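Local coordinates for H/ACA ribonucleoprotein complex non-core subunit NAF1 (Saccharomyces cerevisiae, PDB 2V3M) that binds RNA and is required for the maturation of box H/ACA snoRNPs, joining the assembling particle before GAR1 takes its place, at residues F63-R68 / L105-F110; I44-T49 / P84-K89. One frame throughout, in Å; residues are numbered along the deposited sequence.

Interaction 1: residues F63-R68 / L105-F110; sequences FCLEDR and LGEKAF
F110 turns its CG beside its own backbone N and anti to its carbonyl carbon (chi1 -58°), and the ring reaches the backbone where L65 runs into E66. E66 sends CG anti to its backbone N (chi1 -154°) and continues extended, its chain crossing the ring obliquely. CE1 of F110 lies 3.4 Å from CB of E66, and CZ of F110 lies 3.7 Å from CG of E66. CD1 of F110 is 3.5 Å from the backbone C of L65. The oxygen of C64 sits at the ring edge, in its plane. Replacing F110 by an alanine would probably leave the L65-E66 backbone and the CB and CG of E66 without their apolar cover, and E66 freer to turn. Beneath the side chains, C64 and F110 form an antiparallel hydrogen-bonded pair. F110 N donates a hydrogen bond to C64 O at 2.8 Å, and C64 N donates one to F110 O at 2.9 Å. F110 O also receives a CA-H...O contact from F63. Here strand 62-65 joins strand 108-112 in the antiparallel sheet of the Gar1-like domain. Strand 62-65 leads into a type I turn from L65 to R68, closed by R68 N on L65 O. SG of C64 packs against CB of F110, and both side chains reach I30 of the neighbouring strand 30-40. At the other end, L65 and E107 cross at about a right angle. OE1 of E107 comes 3.5 Å from CG of L65, a polar atom beside an apolar branch. The main polar partner of E107 is R104, in a salt bridge. R104 also pairs with D67, so its positive charge probably eases the closeness of the two acids.

Interaction 2: residues I44-T49 / P84-K89; sequences IIIHAT and PFYRIK
The rings of H47 and F85 form an offset stack, centroids 4.3 Å apart and planes 24° from parallel. CE2 of F85 lies over the centre of one face of the imidazole. The oxygen of P84 meets the edge of the H47 ring, in its plane, 3.3 Å from CD2 of H47. The backbone oxygen of I46 lies at the edge of the F85 ring, near its plane. The P84 oxygen also accepts a hydrogen bond from the backbone N of A48 at 3.1 Å. F85 has a further aromatic neighbour in F78. At the end of the ladder, CB of A48 meets CD of P84 and, at 3.6 Å, CE1 of Y86. Further along, CD1 of I46 meets CD1 of I88 at 3.8 Å. CD1 of I45 rests on CG of R87, on the same side as H47 and F85. The guanidinium of R87 forms a salt bridge with E76. The backbones form a regular antiparallel ladder, with I44-I88 and I46-Y86 as hydrogen-bonded pairs. H47-F85 and I45-R87 are the non-hydrogen-bonded pairs, so the stacked rings belong to directly facing residues. Strands 43-48 and 85-89 are thus zipped together within the Gar1-like sheet. The chemistry implies two unlike sides: I44, I46, Y86 and I88 form a largely apolar face, while H47, F85, I45 and R87 mix apolar packing with polar groups, and there I45 and F85 meet F40 of the second subunit.

In the fold
Interactions 1 and 2 belong to one antiparallel sheet, their centres about 12 Å apart. Across it, strand 62-65 is followed by 108-112, 30-40, 43-48 and 85-89. Strand 30-40 therefore lies between the two strand pairs. Along the chain the segments alternate: 44-49, 63-68, 84-89, 105-110. Each pairing thus joins parts distant in sequence, and helix 95-102 lies in the connection between the last two. The contacts also touch directly. The ring of F63 packs on I46, Y86 and I88, and A109 packs on I46, so they share one apolar core. Together they help build the Gar1-like domain, which is reported to mediate the interaction of NAF1 with CBF5.

Interaction 1: residues F63-R68 / L105-F110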
# COMPACT_ATOMS: atom_id res chain seq x y z
N PHE A 63 13.35 -8.79 4.20
CA PHE A 63 12.12 -9.40 4.65
C PHE A 63 11.97 -10.78 4.01
O PHE A 63 12.37 -10.96 2.86
CB PHE A 63 11.01 -8.50 4.23
CG PHE A 63 11.02 -7.20 4.92
CD1 PHE A 63 11.81 -6.16 4.45
CD2 PHE A 63 10.19 -6.95 6.01
CE1 PHE A 63 11.79 -4.91 5.11
CE2 PHE A 63 10.18 -5.72 6.65
CZ PHE A 63 10.97 -4.72 6.23
N CYS A 64 11.34 -11.69 4.75
CA CYS A 64 10.96 -13.04 4.26
C CYS A 64 9.71 -13.54 4.96
O CYS A 64 9.31 -12.95 5.91
CB CYS A 64 12.08 -14.04 4.53
SG CYS A 64 12.56 -14.24 6.34
N LEU A 65 9.12 -14.61 4.48
CA LEU A 65 8.00 -15.21 5.13
C LEU A 65 8.59 -16.14 6.18
O LEU A 65 9.78 -16.24 6.23
CB LEU A 65 7.15 -15.94 4.08
CG LEU A 65 6.09 -15.08 3.33
CD1 LEU A 65 6.08 -13.64 3.73
CD2 LEU A 65 6.23 -15.23 1.88
N GLU A 66 7.78 -16.82 6.98
CA GLU A 66 8.23 -17.87 7.90
C GLU A 66 8.91 -19.02 7.22
O GLU A 66 9.71 -19.71 7.82
CB GLU A 66 7.04 -18.40 8.67
CG GLU A 66 7.40 -18.97 9.96
CD GLU A 66 6.20 -19.18 10.85
OE1 GLU A 66 6.40 -19.42 12.03
OE2 GLU A 66 5.04 -19.08 10.39
N ASP A 67 8.57 -19.32 5.97
CA ASP A 67 9.25 -20.48 5.37
C ASP A 67 10.55 -20.03 4.70
O ASP A 67 11.13 -20.72 3.88
CB ASP A 67 8.39 -21.21 4.36
CG ASP A 67 7.91 -20.33 3.22
OD1 ASP A 67 8.20 -19.11 3.24
OD2 ASP A 67 7.19 -20.85 2.32
N ARG A 68 10.98 -18.85 5.05
CA ARG A 68 12.16 -18.28 4.44
C ARG A 68 12.09 -17.94 2.93
O ARG A 68 13.10 -17.78 2.26
CB ARG A 68 13.38 -19.11 4.79
CG ARG A 68 13.88 -18.89 6.18
CD ARG A 68 14.59 -20.07 6.70
NE ARG A 68 14.40 -20.17 8.15
CZ ARG A 68 15.20 -19.61 9.07
NH1 ARG A 68 16.22 -18.85 8.67
NH2 ARG A 68 14.98 -19.76 10.38
N LEU A 105 -0.99 -13.02 0.78
CA LEU A 105 -1.39 -11.98 1.67
C LEU A 105 -1.87 -12.50 3.00
O LEU A 105 -2.58 -13.50 3.02
CB LEU A 105 -2.51 -11.23 1.04
CG LEU A 105 -2.11 -9.98 0.23
CD1 LEU A 105 -0.59 -10.04 -0.24
CD2 LEU A 105 -3.13 -9.80 -0.88
N GLY A 106 -1.46 -11.85 4.11
CA GLY A 106 -2.01 -12.19 5.45
C GLY A 106 -1.06 -13.01 6.29
O GLY A 106 -1.28 -13.17 7.49
N GLU A 107 -0.02 -13.57 5.65
CA GLU A 107 1.02 -14.37 6.31
C GLU A 107 1.94 -13.45 7.05
O GLU A 107 2.16 -12.28 6.59
CB GLU A 107 1.89 -15.13 5.34
CG GLU A 107 1.29 -16.38 4.86
CD GLU A 107 2.23 -17.27 4.03
OE1 GLU A 107 3.44 -17.25 4.26
OE2 GLU A 107 1.73 -18.05 3.15
N LYS A 108 2.50 -13.95 8.17
CA LYS A 108 3.42 -13.18 8.98
C LYS A 108 4.72 -12.88 8.28
O LYS A 108 5.27 -13.78 7.69
CB LYS A 108 3.76 -13.90 10.23
CG LYS A 108 2.73 -13.74 11.28
CD LYS A 108 3.15 -14.59 12.40
CE LYS A 108 2.25 -14.32 13.66
NZ LYS A 108 2.03 -12.77 13.91
N ALA A 109 5.20 -11.64 8.29
CA ALA A 109 6.51 -11.38 7.68
C ALA A 109 7.62 -11.20 8.69
O ALA A 109 7.42 -10.86 9.87
CB ALA A 109 6.48 -10.17 6.81
N PHE A 110 8.83 -11.40 8.24
CA PHE A 110 9.94 -11.45 9.20
C PHE A 110 11.12 -10.71 8.59
O PHE A 110 11.27 -10.54 7.36
CB PHE A 110 10.44 -12.87 9.53
CG PHE A 110 9.41 -13.78 10.08
CD1 PHE A 110 8.40 -14.37 9.24
CD2 PHE A 110 9.45 -14.13 11.45
CE1 PHE A 110 7.50 -15.19 9.79
CE2 PHE A 110 8.53 -14.96 11.97
CZ PHE A 110 7.57 -15.51 11.17

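Interaction 2: residues I44-T49 / P84-K89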
# COMPACT_ATOMS: atom_id res chain seq x y z
N ILE A 44 5.32 -4.58 -2.54
CA ILE A 44 4.80 -5.42 -1.50
C ILE A 44 4.73 -4.53 -0.25
O ILE A 44 5.69 -3.82 0.11
CB ILE A 44 5.73 -6.63 -1.26
CG1 ILE A 44 5.76 -7.54 -2.47
CG2 ILE A 44 5.33 -7.41 -0.04
CD1 ILE A 44 4.47 -7.79 -3.02
N ILE A 45 3.60 -4.57 0.42
CA ILE A 45 3.37 -3.74 1.56
C ILE A 45 3.23 -4.61 2.83
O ILE A 45 2.41 -5.50 2.85
CB ILE A 45 2.08 -2.98 1.42
CG1 ILE A 45 2.23 -1.95 0.36
CG2 ILE A 45 1.76 -2.28 2.67
CD1 ILE A 45 3.46 -1.48 0.11
N ILE A 46 4.00 -4.31 3.86
CA ILE A 46 3.95 -5.04 5.12
C ILE A 46 3.51 -4.12 6.27
O ILE A 46 3.99 -2.96 6.36
CB ILE A 46 5.37 -5.65 5.43
CG1 ILE A 46 5.69 -6.51 4.20
CG2 ILE A 46 5.42 -6.44 6.83
CD1 ILE A 46 6.66 -7.42 4.31
N HIS A 47 2.61 -4.58 7.11
CA HIS A 47 2.13 -3.69 8.09
C HIS A 47 2.87 -4.04 9.33
O HIS A 47 2.82 -5.22 9.75
CB HIS A 47 0.64 -3.87 8.31
CG HIS A 47 0.00 -2.77 9.10
ND1 HIS A 47 -1.35 -2.74 9.39
CD2 HIS A 47 0.52 -1.66 9.69
CE1 HIS A 47 -1.65 -1.65 10.09
NE2 HIS A 47 -0.53 -0.97 10.28
N ALA A 48 3.58 -3.07 9.93
CA ALA A 48 4.35 -3.33 11.14
C ALA A 48 3.51 -3.89 12.30
O ALA A 48 2.34 -3.53 12.45
CB ALA A 48 5.10 -2.10 11.58
N THR A 49 4.11 -4.79 13.08
CA THR A 49 3.53 -5.36 14.33
C THR A 49 4.48 -5.26 15.51
O THR A 49 4.06 -4.87 16.59
CB THR A 49 3.07 -6.84 14.13
OG1 THR A 49 1.94 -6.86 13.23
CG2 THR A 49 2.66 -7.50 15.46
N PRO A 84 3.96 1.55 11.57
CA PRO A 84 4.47 1.90 10.30
C PRO A 84 3.96 0.95 9.22
O PRO A 84 3.41 -0.05 9.50
CB PRO A 84 5.98 1.73 10.53
CG PRO A 84 6.18 1.86 11.88
CD PRO A 84 5.03 1.28 12.53
N PHE A 85 4.17 1.24 7.97
CA PHE A 85 4.00 0.30 6.87
C PHE A 85 5.29 0.28 6.12
O PHE A 85 5.89 1.36 5.94
CB PHE A 85 3.05 0.83 5.83
CG PHE A 85 1.62 0.84 6.26
CD1 PHE A 85 1.02 2.03 6.59
CD2 PHE A 85 0.89 -0.29 6.29
CE1 PHE A 85 -0.34 2.08 6.99
CE2 PHE A 85 -0.45 -0.28 6.72
CZ PHE A 85 -1.08 0.88 7.06
N TYR A 86 5.71 -0.91 5.68
CA TYR A 86 6.95 -1.03 5.00
C TYR A 86 6.64 -1.29 3.56
O TYR A 86 5.75 -2.07 3.24
CB TYR A 86 7.70 -2.15 5.60
CG TYR A 86 7.96 -1.95 7.04
CD1 TYR A 86 7.66 -2.94 7.98
CD2 TYR A 86 8.50 -0.76 7.50
CE1 TYR A 86 7.91 -2.75 9.35
CE2 TYR A 86 8.81 -0.58 8.83
CZ TYR A 86 8.50 -1.58 9.77
OH TYR A 86 8.80 -1.35 11.12
N ARG A 87 7.32 -0.62 2.66
CA ARG A 87 7.13 -0.92 1.24
C ARG A 87 8.38 -1.48 0.60
O ARG A 87 9.50 -0.86 0.71
CB ARG A 87 6.72 0.36 0.59
CG ARG A 87 6.36 0.30 -0.87
CD ARG A 87 6.30 1.80 -1.34
NE ARG A 87 7.01 1.90 -2.58
CZ ARG A 87 7.90 2.82 -2.92
NH1 ARG A 87 8.25 3.82 -2.14
NH2 ARG A 87 8.44 2.75 -4.13
N ILE A 88 8.22 -2.67 -0.02
CA ILE A 88 9.34 -3.37 -0.71
C ILE A 88 9.01 -3.34 -2.20
O ILE A 88 8.04 -3.92 -2.61
CB ILE A 88 9.52 -4.81 -0.24
CG1 ILE A 88 9.96 -4.86 1.20
CG2 ILE A 88 10.65 -5.45 -1.03
CD1 ILE A 88 9.01 -5.34 2.09
N LYS A 89 9.77 -2.61 -2.97
CA LYS A 89 9.56 -2.59 -4.36
C LYS A 89 10.39 -3.62 -5.05
O LYS A 89 11.61 -3.50 -4.93
CB LYS A 89 10.01 -1.26 -4.87
CG LYS A 89 10.09 -1.16 -6.35
CD LYS A 89 8.73 -1.10 -6.99
CE LYS A 89 8.94 -0.46 -8.36
NZ LYS A 89 7.70 -0.21 -9.14